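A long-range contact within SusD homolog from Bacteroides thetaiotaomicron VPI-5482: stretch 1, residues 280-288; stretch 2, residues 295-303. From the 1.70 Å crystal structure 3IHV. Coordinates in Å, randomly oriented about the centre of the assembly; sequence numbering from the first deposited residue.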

# COMPACT_ATOMS: atom_id res chain seq x y z
N ILE A 280 7.43 -4.42 -8.71
CA ILE A 280 5.98 -4.53 -8.92
C ILE A 280 5.74 -5.23 -10.25
O ILE A 280 6.40 -4.93 -11.27
CB ILE A 280 5.26 -3.17 -8.86
CG1 ILE A 280 5.73 -2.27 -7.68
CG2 ILE A 280 3.75 -3.39 -8.87
CD1 ILE A 280 5.70 -2.88 -6.27
N GLY A 281 4.85 -6.22 -10.26
CA GLY A 281 4.65 -7.07 -11.43
C GLY A 281 5.73 -8.15 -11.59
O GLY A 281 5.67 -8.97 -12.50
N LYS A 282 6.72 -8.16 -10.69
CA LYS A 282 7.78 -9.15 -10.73
C LYS A 282 7.58 -10.11 -9.57
O LYS A 282 7.08 -11.21 -9.75
CB LYS A 282 9.16 -8.45 -10.69
CG LYS A 282 9.32 -7.36 -11.78
CD LYS A 282 9.10 -7.86 -13.18
CE LYS A 282 10.25 -8.70 -13.69
NZ LYS A 282 10.30 -9.14 -15.18
N TRP A 283 7.89 -9.66 -8.36
CA TRP A 283 7.75 -10.49 -7.19
C TRP A 283 6.27 -10.78 -6.88
O TRP A 283 5.92 -11.85 -6.36
CB TRP A 283 8.41 -9.79 -5.99
CG TRP A 283 9.02 -10.71 -4.98
CD1 TRP A 283 10.31 -11.12 -4.96
CD2 TRP A 283 8.39 -11.29 -3.82
NE1 TRP A 283 10.54 -11.92 -3.87
CE2 TRP A 283 9.38 -12.03 -3.14
CE3 TRP A 283 7.11 -11.24 -3.29
CZ2 TRP A 283 9.11 -12.74 -1.98
CZ3 TRP A 283 6.85 -11.93 -2.14
CH2 TRP A 283 7.85 -12.66 -1.48
N ASN A 284 5.40 -9.84 -7.23
CA ASN A 284 3.97 -10.03 -7.04
C ASN A 284 3.25 -10.08 -8.38
O ASN A 284 2.07 -9.73 -8.49
CB ASN A 284 3.39 -8.94 -6.16
CG ASN A 284 3.40 -7.58 -6.82
OD1 ASN A 284 4.14 -7.36 -7.82
ND2 ASN A 284 2.61 -6.66 -6.30
N GLY A 285 3.96 -10.49 -9.41
CA GLY A 285 3.37 -10.56 -10.73
C GLY A 285 2.65 -11.86 -11.01
O GLY A 285 2.39 -12.67 -10.11
N VAL A 286 2.37 -12.07 -12.30
CA VAL A 286 1.85 -13.33 -12.79
C VAL A 286 3.08 -14.15 -13.09
O VAL A 286 4.04 -13.62 -13.65
CB VAL A 286 0.99 -13.12 -14.05
CG1 VAL A 286 0.66 -14.46 -14.69
CG2 VAL A 286 -0.28 -12.36 -13.68
N LYS A 287 3.08 -15.43 -12.73
CA LYS A 287 4.23 -16.30 -12.99
C LYS A 287 4.50 -16.32 -14.49
O LYS A 287 3.62 -16.66 -15.27
CB LYS A 287 3.96 -17.70 -12.43
CG LYS A 287 5.13 -18.65 -12.45
CD LYS A 287 6.25 -18.21 -11.54
CE LYS A 287 7.15 -19.35 -11.07
NZ LYS A 287 8.13 -18.84 -10.02
N THR A 288 5.73 -15.97 -14.86
CA THR A 288 6.15 -15.81 -16.27
C THR A 288 7.59 -16.24 -16.49
O THR A 288 8.49 -15.88 -15.71
CB THR A 288 6.05 -14.29 -16.62
OG1 THR A 288 4.77 -13.78 -16.23
CG2 THR A 288 6.36 -13.97 -18.12
N ARG A 295 11.80 -11.33 -23.06
CA ARG A 295 11.06 -11.12 -21.82
C ARG A 295 11.86 -11.57 -20.64
O ARG A 295 12.56 -12.57 -20.71
CB ARG A 295 9.82 -12.00 -21.90
CG ARG A 295 8.81 -11.84 -20.84
CD ARG A 295 7.55 -12.63 -21.20
NE ARG A 295 7.66 -14.08 -20.98
CZ ARG A 295 6.70 -14.95 -21.33
NH1 ARG A 295 5.60 -14.54 -21.95
NH2 ARG A 295 6.84 -16.24 -21.08
N GLY A 296 11.74 -10.82 -19.55
CA GLY A 296 12.36 -11.24 -18.32
C GLY A 296 11.34 -12.11 -17.60
O GLY A 296 10.15 -12.04 -17.89
N SER A 297 11.80 -12.96 -16.70
CA SER A 297 10.87 -13.77 -15.90
C SER A 297 10.23 -12.95 -14.78
O SER A 297 10.70 -11.84 -14.47
CB SER A 297 11.60 -15.00 -15.33
OG SER A 297 12.70 -14.58 -14.54
N CYS A 298 9.13 -13.45 -14.21
CA CYS A 298 8.49 -12.85 -13.03
C CYS A 298 8.36 -13.97 -12.01
O CYS A 298 7.73 -14.97 -12.31
CB CYS A 298 7.11 -12.28 -13.31
SG CYS A 298 7.13 -10.94 -14.54
N ALA A 299 8.95 -13.77 -10.83
CA ALA A 299 9.00 -14.81 -9.78
C ALA A 299 7.60 -15.13 -9.24
O ALA A 299 7.28 -16.29 -8.95
CB ALA A 299 9.96 -14.40 -8.62
N ALA A 300 6.78 -14.09 -9.09
CA ALA A 300 5.37 -14.28 -8.71
C ALA A 300 5.20 -15.09 -7.43
O ALA A 300 4.55 -16.12 -7.42
CB ALA A 300 4.58 -14.94 -9.88
N ASN A 301 5.84 -14.61 -6.39
CA ASN A 301 5.84 -15.26 -5.09
C ASN A 301 4.66 -14.90 -4.18
O ASN A 301 4.52 -15.48 -3.07
CB ASN A 301 7.18 -14.97 -4.37
CG ASN A 301 8.34 -15.60 -5.06
OD1 ASN A 301 8.23 -16.73 -5.52
ND2 ASN A 301 9.48 -14.91 -5.08
N VAL A 302 3.81 -13.97 -4.61
CA VAL A 302 2.62 -13.62 -3.85
C VAL A 302 1.52 -14.55 -4.36
O VAL A 302 1.15 -14.51 -5.55
CB VAL A 302 2.19 -12.15 -4.03
CG1 VAL A 302 0.81 -11.94 -3.35
CG2 VAL A 302 3.31 -11.20 -3.47
N LYS A 303 1.02 -15.40 -3.47
CA LYS A 303 0.02 -16.36 -3.83
C LYS A 303 -1.30 -16.01 -3.16
O LYS A 303 -1.32 -15.43 -2.08
CB LYS A 303 0.48 -17.77 -3.40
CG LYS A 303 1.77 -18.21 -4.03
CD LYS A 303 1.74 -18.06 -5.56
CE LYS A 303 2.88 -18.81 -6.24
NZ LYS A 303 2.79 -18.56 -7.74
O HOH W 1 8.58 -9.76 -17.46
O HOH W 2 2.81 -13.08 -7.34
O HOH W 3 9.46 -17.20 -12.47

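Two largely irregular segments of a SusD homolog pack here chiefly through backbone hydrogen bonds, supplemented by two lysine ammonium groups and a tryptophan face. The example illustrates how loops can be joined without an extended sheet: the only bridge between the stretches is a single antiparallel pair, Thr 288 with Cys 298. Cys 298 N donates to Thr 288 O at 2.9 Å, while the return bond, from Thr 288 N to Cys 298 O, is weak at 3.4 Å. The contact buries 794 Å², both sides summed, and these two residues are the most covered.

Lys 282 to Gly 285 forms a type I beta turn, and two of its carbonyls serve the second stretch. Lys 282 O accepts from Ala 300 N at 3.0 Å, and Trp 283 O accepts from Asn 301 N at 2.8 Å, with a weak bond from Val 302 N to the same Trp 283 O at 3.5 Å. Successive amides thus meet successive carbonyls, although no ladder forms.

Both lysines reach carbonyls that accept no backbone hydrogen bond from the first stretch. The CA-to-CB bond of Lys 282 points sideways, but its side chain folds through three m rotamers to bring NZ within 2.8 Å of Ser 297 O; water 1 then links Lys 282 NZ (2.9 Å) to Gly 296 O (2.8 Å). Lys 287 similarly donates from NZ to Ala 299 O at 2.9 Å. Such contacts suit lysine, whose flexible chain carries several donor protons to its tip.

Trp 283 contributes a second kind of packing. Its CA-to-CB bond points away, yet the indole returns to the second stretch, where Asn 301 CB lies 3.6 Å from the centroid of the six-membered ring, almost on the ring normal, in a CH-pi contact. Val 302 takes the ring edge, its CG2 3.8 Å from Trp 283 CE3. Asn 284 is held from within its own stretch, where OD1 accepts from Gly 281 N at 2.8 Å.

Gly 285 could not carry a CB in this conformation, since an ideal one would collide with its own stretch, 2.0 Å from Gly 281 O. Opposite it, the methyl of Ala 300 packs against the backbone of the first stretch, with Ala 300 CB 3.2 Å from Gly 285 O and 3.3 Å from Lys 287 N. Cys 298, buried and directed toward the first stretch, places SG 3.2 Å from Gly 281 O. Near the far end, Thr 288 CG2 covers one face of the Arg 295 guanidinium, 3.1 Å from NE.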